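Local coordinates for glucose-binding protein (Thermus thermophilus HB27, PDB 2B3F) that binds glucose and galactose and probably delivers them to a binding-protein-dependent sugar transport system, at residues Q226-D229 with R230-G234; T74-A78 with N79-D83; E174-A177 with L178-G182; Q95-P98 with K99-D103. One frame throughout, in Å; residues are numbered along the deposited sequence.

Interaction 1 of 4, residues Q226-D229 with R230-G234; sequences QAVD and RVVQG
Asp229 and Arg230 carry this contact near the end of helix 224-233, each tied to a residue one turn away. Asp229 O receives Gln233 N at 2.9 Å, and the Gln233 side chain runs extended past the same carbonyl, CG and CD both 3.2 Å from Asp229 O. A chi1 of -68° sets that CG beside the backbone N, next to the Asp229 carbonyl. The carboxylate of Asp229 looks elsewhere, with OD1 hydrogen-bonded to Tyr248 OH on helix 244-252. Arg230 N reaches Gln226 O at 3.2 Å and shares itself weakly with Ala227 O, while its aliphatic CG passes Gln226 O at 3.6 Å before the chain bends away at chi3 toward Asn216 and Lys235. The helix closes in a Schellman motif: Gly234 takes a positive phi of 72° and its N bonds to Val231 O. Val228 works through both backbone and side chain. Its O receives Val232 N in the carbonyl plane at 3.1 Å, and Val232 CG2 lies 3.6 Å from that same Val228 O. On the flank facing helix 244-252, CG1 of Val228 is 4.3 Å from CG2 of Val232, and both valines rest on Met249; Val228 also touches Ala245 and Tyr248.

Interaction 2 of 4, residues T74-A78 with N79-D83; sequences TWVVA and NRMED
Trp75 and Arg80 are joined across a Schellman motif that ends helix 69-76, with Asn79 as the residue of positive phi (63°). Two backbone hydrogen bonds close it. Arg80 N meets Trp75 O at 2.9 Å, almost head-on to the carbonyl, whereas Asn79 N approaches Val76 O at 2.8 Å from well above the carbonyl plane, within the type I beta turn from Val76 to Asn79. The chain thus leaves the helix and turns into the loop that leads to helix 85-91.

Apolar contacts join the last helical turn to the two residues after Asn79. Met81 lays its CG 4.0 Å from Trp75 CB and 4.1 Å from Val76 CG2, crossing the valine at about a right angle; the bend at chi2 (-56°) brings SD back beside Trp75 CB. Trp112 of strand 110-115 packs on both Val76 and Met81. The methylene CG of Arg80 comes obliquely to Trp75 CE3 at 4.0 Å, and Ala78 CB touches the same methylene. Beyond it the guanidinium runs on to helix 44-55, where NH1 bonds to Met54 O.

Water completes the polar part. A single molecule donates to Val76 O, which already holds Asn79 N, and accepts from Met81 N, each at 3.0 Å.

Interaction 3 of 4, residues E174-A177 with L178-G182; sequences ESVA and LAVLG
Glu174 O and Leu178 N begin a run of four consecutive alpha-helical hydrogen bonds in the middle of helix 166-190. It continues through Ser175 O with Ala179 N and Val176 O with Val180 N, and ends where Leu181 N meets Ala177 O at 2.8 Å. With N-H...O angles of 154° to 161°, this is regular alpha helix over about two turns, as far as Leu181.

Van der Waals contacts follow the same spacing. Val176 CG1 and Val180 CG2 lie 4.3 Å apart on a face covered by Val207 of helix 199-212. In Val180 a chi1 of 167° places CG2 beside the backbone N, where it rests 3.4 Å from Val176 O. Leu181 bends over the carbonyl of Ala177, with CB 3.3 Å and CG 3.4 Å from that oxygen. Leu178 CB passes Glu174 O at 3.4 Å, but the branched end of the leucine continues toward Val272 and Met274 of strand 272-280.

Polar side chains look outward from the turn. The buried carboxylate of Glu174 is hydrogen-bonded to Ser121 OG and Ser345 OG at OE2 and to Val347 N at OE1, and Ser175 OG pairs with Ser266 OG. The side-chain part of the contact is apolar, while backbone bonds take up the four carbonyl oxygens; the Glu174 carboxylate, if ionised as is likely, would be stabilised by its neutral donors.

Interaction 4 of 4, residues Q95-P98 with K99-D103; sequences QAFP and KGLID
Phe97 and Ile102 form a hydrophobic staple at the start of helix 99-105, with Pro98 at the N-cap position. The isoleucine CD1 lies 3.9 Å from Phe97 CB and 4.1 Å from Phe97 CD2, the two side chains crossing at about a right angle. CD1 gets there because chi1 (-62°) and chi2 (-67°) fold CG1 and its methyl back toward the start of the helix. Leu101 comes to another part of the ring, with CD2 4.2 Å from Phe97 CD1. Trp93 also meets the Phe97 ring, and Leu101 passes on to Met275 and Ser277 of strand 272-280.

Beside this group the pyrrolidine of Pro98 runs alongside Leu101, pointing the same way, its CG 4.1 Å from Leu101 CB. The Pro98 carbonyl accepts the first helical bonds: Ile102 N donates to Pro98 O in the carbonyl plane at 3.1 Å, and Leu101 N adds a weak bond to the same oxygen.

On the exposed side of the helix Lys99 spans a full turn to Asp103. The lysine chain bends at chi4 (-64°), bringing NZ to 2.9 Å from Asp103 OD2, on that oxygen's syn lone pair.

Interactions 1 and 3 are each contained in one helix, 224-233 and 166-190, and repeat a valine pair one turn apart. Interaction 3, mid-helix, is the most buried of the four, with no exposed residue; interactions 1, 2 and 4 each mix buried and exposed residues. Interactions 1 and 2 each contain a Schellman motif, with glycine and asparagine at positive phi, while interaction 4 starts a helix with proline at the N-cap position. Interaction 2 alone includes a bridging water, and only interaction 4 has a salt bridge between its own residues. Strand 272-280 is touched by side chains of interactions 3 and 4, whose centres are 25 Å apart. Interactions 1 and 2, with centres 40 Å apart, lie on opposite sides of the chain's centre.

Interaction 1 of 4, residues Q226-D229 with R230-G234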
loop_
_atom_site.group_PDB
_atom_site.type_symbol
_atom_site.label_atom_id
_atom_site.label_comp_id
_atom_site.label_asym_id
_atom_site.label_seq_id
_atom_site.Cartn_x
_atom_site.Cartn_y
_atom_site.Cartn_z
ATOM N N GLN A 226 -14.315 5.093 -4.259
ATOM C CA GLN A 226 -15.104 6.183 -4.875
ATOM C C GLN A 226 -14.268 7.066 -5.787
ATOM O O GLN A 226 -14.744 7.549 -6.802
ATOM C CB GLN A 226 -15.772 7.033 -3.798
ATOM C CG GLN A 226 -16.940 6.339 -3.167
ATOM C CD GLN A 226 -17.643 7.169 -2.138
ATOM O OE1 GLN A 226 -17.037 7.643 -1.176
ATOM N NE2 GLN A 226 -18.951 7.361 -2.333
ATOM N N ALA A 227 -13.009 7.295 -5.416
ATOM C CA ALA A 227 -12.108 8.050 -6.278
ATOM C C ALA A 227 -11.803 7.258 -7.587
ATOM O O ALA A 227 -11.752 7.825 -8.673
ATOM C CB ALA A 227 -10.836 8.395 -5.539
ATOM N N VAL A 228 -11.578 5.942 -7.482
ATOM C CA VAL A 228 -11.423 5.127 -8.677
ATOM C C VAL A 228 -12.676 5.213 -9.544
ATOM O O VAL A 228 -12.572 5.339 -10.767
ATOM C CB VAL A 228 -11.091 3.629 -8.340
ATOM C CG1 VAL A 228 -11.086 2.774 -9.620
ATOM C CG2 VAL A 228 -9.731 3.554 -7.644
ATOM N N ASP A 229 -13.833 5.140 -8.897
ATOM C CA ASP A 229 -15.116 5.211 -9.583
ATOM C C ASP A 229 -15.201 6.472 -10.454
ATOM O O ASP A 229 -15.769 6.420 -11.535
ATOM C CB ASP A 229 -16.273 5.221 -8.579
ATOM C CG ASP A 229 -16.554 3.871 -7.967
ATOM O OD1 ASP A 229 -16.011 2.832 -8.443
ATOM O OD2 ASP A 229 -17.352 3.851 -7.010
ATOM N N ARG A 230 -14.643 7.594 -9.998
ATOM C CA ARG A 230 -14.677 8.826 -10.799
ATOM C C ARG A 230 -13.989 8.655 -12.128
ATOM O O ARG A 230 -14.444 9.183 -13.142
ATOM C CB ARG A 230 -14.055 10.036 -10.061
ATOM C CG ARG A 230 -14.886 10.524 -8.884
ATOM C CD ARG A 230 -14.243 11.704 -8.185
ATOM N NE ARG A 230 -14.188 12.858 -9.068
ATOM C CZ ARG A 230 -15.189 13.708 -9.251
ATOM N NH1 ARG A 230 -16.326 13.558 -8.576
ATOM N NH2 ARG A 230 -15.038 14.708 -10.107
ATOM N N VAL A 231 -12.879 7.927 -12.140
ATOM C CA VAL A 231 -12.184 7.634 -13.374
ATOM C C VAL A 231 -13.033 6.707 -14.269
ATOM O O VAL A 231 -13.161 6.952 -15.485
ATOM C CB VAL A 231 -10.783 7.022 -13.108
ATOM C CG1 VAL A 231 -10.103 6.644 -14.400
ATOM C CG2 VAL A 231 -9.926 8.004 -12.342
ATOM N N VAL A 232 -13.606 5.660 -13.683
ATOM C CA VAL A 232 -14.453 4.716 -14.437
ATOM C C VAL A 232 -15.623 5.468 -15.107
ATOM O O VAL A 232 -15.997 5.178 -16.246
ATOM C CB VAL A 232 -14.934 3.572 -13.536
ATOM C CG1 VAL A 232 -15.904 2.619 -14.285
ATOM C CG2 VAL A 232 -13.685 2.792 -13.007
ATOM N N GLN A 233 -16.141 6.458 -14.397
ATOM C CA GLN A 233 -17.232 7.326 -14.871
ATOM C C GLN A 233 -16.819 8.439 -15.857
ATOM O O GLN A 233 -17.673 9.056 -16.484
ATOM C CB GLN A 233 -17.889 7.963 -13.662
ATOM C CG GLN A 233 -18.628 6.981 -12.804
ATOM C CD GLN A 233 -18.811 7.456 -11.382
ATOM O OE1 GLN A 233 -18.260 8.481 -10.987
ATOM N NE2 GLN A 233 -19.575 6.706 -10.595
ATOM N N GLY A 234 -15.535 8.693 -16.027
ATOM C CA GLY A 234 -15.097 9.802 -16.856
ATOM C C GLY A 234 -15.338 11.166 -16.226
ATOM O O GLY A 234 -15.268 12.190 -16.929
#

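Interaction 2 of 4, residues T74-A78 with N79-D83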
loop_
_atom_site.group_PDB
_atom_site.type_symbol
_atom_site.label_atom_id
_atom_site.label_comp_id
_atom_site.label_asym_id
_atom_site.label_seq_id
_atom_site.Cartn_x
_atom_site.Cartn_y
_atom_site.Cartn_z
ATOM N N THR A 74 6.370 -1.059 16.000
ATOM C CA THR A 74 5.215 -1.116 16.904
ATOM C C THR A 74 5.216 -2.384 17.767
ATOM O O THR A 74 5.679 -2.319 18.909
ATOM C CB THR A 74 3.910 -0.884 16.144
ATOM O OG1 THR A 74 4.002 0.389 15.465
ATOM C CG2 THR A 74 2.725 -0.844 17.104
ATOM N N TRP A 75 4.725 -3.514 17.262
ATOM C CA TRP A 75 4.494 -4.673 18.158
ATOM C C TRP A 75 5.727 -5.550 18.339
ATOM O O TRP A 75 5.811 -6.281 19.334
ATOM C CB TRP A 75 3.216 -5.471 17.775
ATOM C CG TRP A 75 2.021 -4.563 17.836
ATOM C CD1 TRP A 75 1.211 -4.182 16.802
ATOM C CD2 TRP A 75 1.571 -3.847 18.982
ATOM N NE1 TRP A 75 0.276 -3.280 17.244
ATOM C CE2 TRP A 75 0.474 -3.050 18.575
ATOM C CE3 TRP A 75 1.988 -3.790 20.315
ATOM C CZ2 TRP A 75 -0.212 -2.218 19.457
ATOM C CZ3 TRP A 75 1.310 -2.957 21.190
ATOM C CH2 TRP A 75 0.221 -2.176 20.755
ATOM N N VAL A 76 6.678 -5.447 17.408
ATOM C CA VAL A 76 7.964 -6.157 17.530
ATOM C C VAL A 76 8.854 -5.530 18.601
ATOM O O VAL A 76 9.281 -6.232 19.551
ATOM C CB VAL A 76 8.687 -6.258 16.178
ATOM C CG1 VAL A 76 10.087 -6.824 16.355
ATOM C CG2 VAL A 76 7.865 -7.131 15.205
ATOM N N VAL A 77 9.128 -4.228 18.501
ATOM C CA VAL A 77 9.943 -3.561 19.528
ATOM C C VAL A 77 9.300 -3.631 20.911
ATOM O O VAL A 77 9.997 -3.574 21.926
ATOM C CB VAL A 77 10.281 -2.073 19.208
ATOM C CG1 VAL A 77 11.171 -1.971 17.985
ATOM C CG2 VAL A 77 9.040 -1.256 19.044
ATOM N N ALA A 78 7.980 -3.754 20.950
ATOM C CA ALA A 78 7.258 -3.904 22.209
ATOM C C ALA A 78 7.273 -5.337 22.751
ATOM O O ALA A 78 6.662 -5.596 23.786
ATOM C CB ALA A 78 5.837 -3.409 22.054
ATOM N N ASN A 79 7.939 -6.256 22.045
ATOM C CA ASN A 79 8.084 -7.641 22.494
ATOM C C ASN A 79 6.736 -8.357 22.606
ATOM O O ASN A 79 6.498 -9.127 23.535
ATOM C CB ASN A 79 8.866 -7.653 23.830
ATOM C CG ASN A 79 10.285 -7.094 23.674
ATOM O OD1 ASN A 79 10.667 -6.106 24.335
ATOM N ND2 ASN A 79 11.057 -7.691 22.762
ATOM N N ARG A 80 5.838 -8.084 21.658
ATOM C CA ARG A 80 4.493 -8.683 21.658
ATOM C C ARG A 80 4.264 -9.732 20.573
ATOM O O ARG A 80 3.180 -10.311 20.506
ATOM C CB ARG A 80 3.428 -7.579 21.528
ATOM C CG ARG A 80 3.358 -6.653 22.713
ATOM C CD ARG A 80 2.946 -7.341 24.043
ATOM N NE ARG A 80 2.700 -6.334 25.094
ATOM C CZ ARG A 80 1.498 -5.840 25.400
ATOM N NH1 ARG A 80 0.414 -6.246 24.759
ATOM N NH2 ARG A 80 1.365 -4.919 26.353
ATOM N N MET A 81 5.279 -9.982 19.750
ATOM C CA MET A 81 5.187 -10.932 18.656
ATOM C C MET A 81 6.165 -12.092 18.863
ATOM O O MET A 81 7.246 -11.901 19.440
ATOM C CB MET A 81 5.551 -10.262 17.325
ATOM C CG MET A 81 4.724 -9.030 16.946
ATOM S SD MET A 81 2.971 -9.375 16.908
ATOM C CE MET A 81 2.805 -10.165 15.328
ATOM N N GLU A 82 5.789 -13.268 18.356
ATOM C CA GLU A 82 6.686 -14.427 18.360
ATOM C C GLU A 82 7.651 -14.396 17.174
ATOM O O GLU A 82 7.304 -14.006 16.058
ATOM C CB GLU A 82 5.896 -15.737 18.311
ATOM C CG GLU A 82 5.127 -16.047 19.556
ATOM C CD GLU A 82 4.759 -17.517 19.670
ATOM O OE1 GLU A 82 5.530 -18.360 19.141
ATOM O OE2 GLU A 82 3.704 -17.807 20.283
ATOM N N ASP A 83 8.875 -14.841 17.432
ATOM C CA ASP A 83 9.892 -15.021 16.413
ATOM C C ASP A 83 9.519 -16.225 15.565
ATOM O O ASP A 83 9.255 -17.308 16.103
ATOM C CB ASP A 83 11.242 -15.243 17.117
ATOM C CG ASP A 83 12.412 -15.357 16.173
ATOM O OD1 ASP A 83 12.269 -15.305 14.943
ATOM O OD2 ASP A 83 13.544 -15.511 16.704
HETATM O O HOH W 1 8.130 -9.044 19.486
#

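Interaction 3 of 4, residues E174-A177 with L178-G182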
loop_
_atom_site.group_PDB
_atom_site.type_symbol
_atom_site.label_atom_id
_atom_site.label_comp_id
_atom_site.label_asym_id
_atom_site.label_seq_id
_atom_site.Cartn_x
_atom_site.Cartn_y
_atom_site.Cartn_z
ATOM N N GLU A 174 3.358 10.593 -1.931
ATOM C CA GLU A 174 4.584 9.757 -1.987
ATOM C C GLU A 174 5.015 9.503 -3.433
ATOM O O GLU A 174 6.207 9.405 -3.718
ATOM C CB GLU A 174 4.506 8.488 -1.143
ATOM C CG GLU A 174 3.524 7.417 -1.546
ATOM C CD GLU A 174 3.549 6.231 -0.572
ATOM O OE1 GLU A 174 4.073 6.390 0.566
ATOM O OE2 GLU A 174 3.025 5.161 -0.939
ATOM N N SER A 175 4.061 9.433 -4.354
ATOM C CA SER A 175 4.405 9.368 -5.793
ATOM C C SER A 175 5.076 10.660 -6.265
ATOM O O SER A 175 6.102 10.635 -6.949
ATOM C CB SER A 175 3.197 9.081 -6.662
ATOM O OG SER A 175 2.968 7.690 -6.805
ATOM N N VAL A 176 4.484 11.797 -5.908
ATOM C CA VAL A 176 5.071 13.089 -6.259
ATOM C C VAL A 176 6.484 13.226 -5.692
ATOM O O VAL A 176 7.409 13.604 -6.422
ATOM C CB VAL A 176 4.165 14.274 -5.805
ATOM C CG1 VAL A 176 4.875 15.616 -5.984
ATOM C CG2 VAL A 176 2.839 14.256 -6.549
ATOM N N ALA A 177 6.662 12.922 -4.405
ATOM C CA ALA A 177 7.965 12.994 -3.757
ATOM C C ALA A 177 9.008 12.090 -4.431
ATOM O O ALA A 177 10.171 12.494 -4.633
ATOM C CB ALA A 177 7.837 12.646 -2.279
ATOM N N LEU A 178 8.605 10.868 -4.780
ATOM C CA LEU A 178 9.532 9.946 -5.428
ATOM C C LEU A 178 9.993 10.529 -6.761
ATOM O O LEU A 178 11.181 10.457 -7.100
ATOM C CB LEU A 178 8.892 8.565 -5.639
ATOM C CG LEU A 178 9.757 7.550 -6.418
ATOM C CD1 LEU A 178 11.070 7.260 -5.682
ATOM C CD2 LEU A 178 8.982 6.249 -6.686
ATOM N N ALA A 179 9.052 11.089 -7.514
ATOM C CA ALA A 179 9.366 11.692 -8.825
ATOM C C ALA A 179 10.336 12.859 -8.657
ATOM O O ALA A 179 11.310 12.972 -9.411
ATOM C CB ALA A 179 8.105 12.169 -9.515
ATOM N N VAL A 180 10.075 13.710 -7.668
ATOM C CA VAL A 180 10.858 14.934 -7.462
ATOM C C VAL A 180 12.260 14.631 -6.939
ATOM O O VAL A 180 13.241 15.242 -7.362
ATOM C CB VAL A 180 10.103 15.932 -6.524
ATOM C CG1 VAL A 180 10.993 17.041 -6.046
ATOM C CG2 VAL A 180 8.895 16.514 -7.246
ATOM N N LEU A 181 12.352 13.678 -6.023
ATOM C CA LEU A 181 13.609 13.357 -5.364
ATOM C C LEU A 181 14.437 12.316 -6.079
ATOM O O LEU A 181 15.662 12.308 -5.954
ATOM C CB LEU A 181 13.341 12.869 -3.937
ATOM C CG LEU A 181 12.751 13.903 -2.979
ATOM C CD1 LEU A 181 12.388 13.237 -1.665
ATOM C CD2 LEU A 181 13.751 15.051 -2.762
ATOM N N GLY A 182 13.763 11.428 -6.798
ATOM C CA GLY A 182 14.372 10.186 -7.278
ATOM C C GLY A 182 14.515 9.169 -6.152
ATOM O O GLY A 182 14.394 9.512 -4.963
#

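Interaction 4 of 4, residues Q95-P98 with K99-D103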
loop_
_atom_site.group_PDB
_atom_site.type_symbol
_atom_site.label_atom_id
_atom_site.label_comp_id
_atom_site.label_asym_id
_atom_site.label_seq_id
_atom_site.Cartn_x
_atom_site.Cartn_y
_atom_site.Cartn_z
ATOM N N GLN A 95 14.436 -19.180 1.020
ATOM C CA GLN A 95 14.717 -19.277 -0.400
ATOM C C GLN A 95 13.518 -18.922 -1.250
ATOM O O GLN A 95 13.665 -18.602 -2.426
ATOM C CB GLN A 95 15.180 -20.704 -0.771
ATOM C CG GLN A 95 16.562 -21.094 -0.206
ATOM C CD GLN A 95 16.536 -21.385 1.273
ATOM O OE1 GLN A 95 15.691 -22.141 1.756
ATOM N NE2 GLN A 95 17.465 -20.789 2.004
ATOM N N ALA A 96 12.329 -18.991 -0.647
ATOM C CA ALA A 96 11.077 -18.737 -1.360
ATOM C C ALA A 96 10.766 -17.250 -1.594
ATOM O O ALA A 96 10.031 -16.942 -2.503
ATOM C CB ALA A 96 9.925 -19.375 -0.606
ATOM N N PHE A 97 11.298 -16.361 -0.758
ATOM C CA PHE A 97 11.064 -14.911 -0.890
ATOM C C PHE A 97 12.353 -14.186 -1.256
ATOM O O PHE A 97 13.453 -14.648 -0.873
ATOM C CB PHE A 97 10.550 -14.330 0.429
ATOM C CG PHE A 97 9.244 -14.908 0.875
ATOM C CD1 PHE A 97 8.114 -14.730 0.106
ATOM C CD2 PHE A 97 9.152 -15.635 2.051
ATOM C CE1 PHE A 97 6.897 -15.277 0.498
ATOM C CE2 PHE A 97 7.946 -16.185 2.456
ATOM C CZ PHE A 97 6.805 -15.995 1.660
ATOM N N PRO A 98 12.236 -13.028 -1.940
ATOM C CA PRO A 98 13.428 -12.229 -2.274
ATOM C C PRO A 98 14.100 -11.684 -1.030
ATOM O O PRO A 98 13.434 -11.393 -0.032
ATOM C CB PRO A 98 12.893 -11.093 -3.156
ATOM C CG PRO A 98 11.444 -11.073 -2.983
ATOM C CD PRO A 98 10.989 -12.384 -2.401
ATOM N N LYS A 99 15.426 -11.571 -1.083
ATOM C CA LYS A 99 16.213 -11.220 0.095
ATOM C C LYS A 99 15.792 -9.877 0.689
ATOM O O LYS A 99 15.761 -9.715 1.913
ATOM C CB LYS A 99 17.696 -11.153 -0.265
ATOM C CG LYS A 99 18.602 -10.903 0.934
ATOM C CD LYS A 99 19.984 -10.392 0.520
ATOM C CE LYS A 99 20.843 -10.124 1.753
ATOM N NZ LYS A 99 20.280 -9.023 2.624
ATOM N N GLY A 100 15.491 -8.922 -0.188
ATOM C CA GLY A 100 15.062 -7.579 0.222
ATOM C C GLY A 100 13.799 -7.601 1.057
ATOM O O GLY A 100 13.654 -6.824 2.001
ATOM N N LEU A 101 12.885 -8.498 0.702
ATOM C CA LEU A 101 11.658 -8.704 1.481
ATOM C C LEU A 101 11.950 -9.356 2.833
ATOM O O LEU A 101 11.422 -8.931 3.858
ATOM C CB LEU A 101 10.649 -9.521 0.678
ATOM C CG LEU A 101 9.260 -9.677 1.274
ATOM C CD1 LEU A 101 8.582 -8.324 1.535
ATOM C CD2 LEU A 101 8.403 -10.521 0.332
ATOM N N ILE A 102 12.810 -10.378 2.850
ATOM C CA ILE A 102 13.225 -10.977 4.114
ATOM C C ILE A 102 13.821 -9.900 5.030
ATOM O O ILE A 102 13.572 -9.875 6.239
ATOM C CB ILE A 102 14.255 -12.137 3.915
ATOM C CG1 ILE A 102 13.648 -13.289 3.102
ATOM C CG2 ILE A 102 14.743 -12.664 5.273
ATOM C CD1 ILE A 102 12.552 -14.025 3.800
ATOM N N ASP A 103 14.602 -8.999 4.442
ATOM C CA ASP A 103 15.206 -7.935 5.233
ATOM C C ASP A 103 14.161 -7.057 5.918
ATOM O O ASP A 103 14.336 -6.705 7.070
ATOM C CB ASP A 103 16.126 -7.076 4.374
ATOM C CG ASP A 103 17.394 -7.808 3.928
ATOM O OD1 ASP A 103 17.783 -8.846 4.530
ATOM O OD2 ASP A 103 18.024 -7.315 2.966
#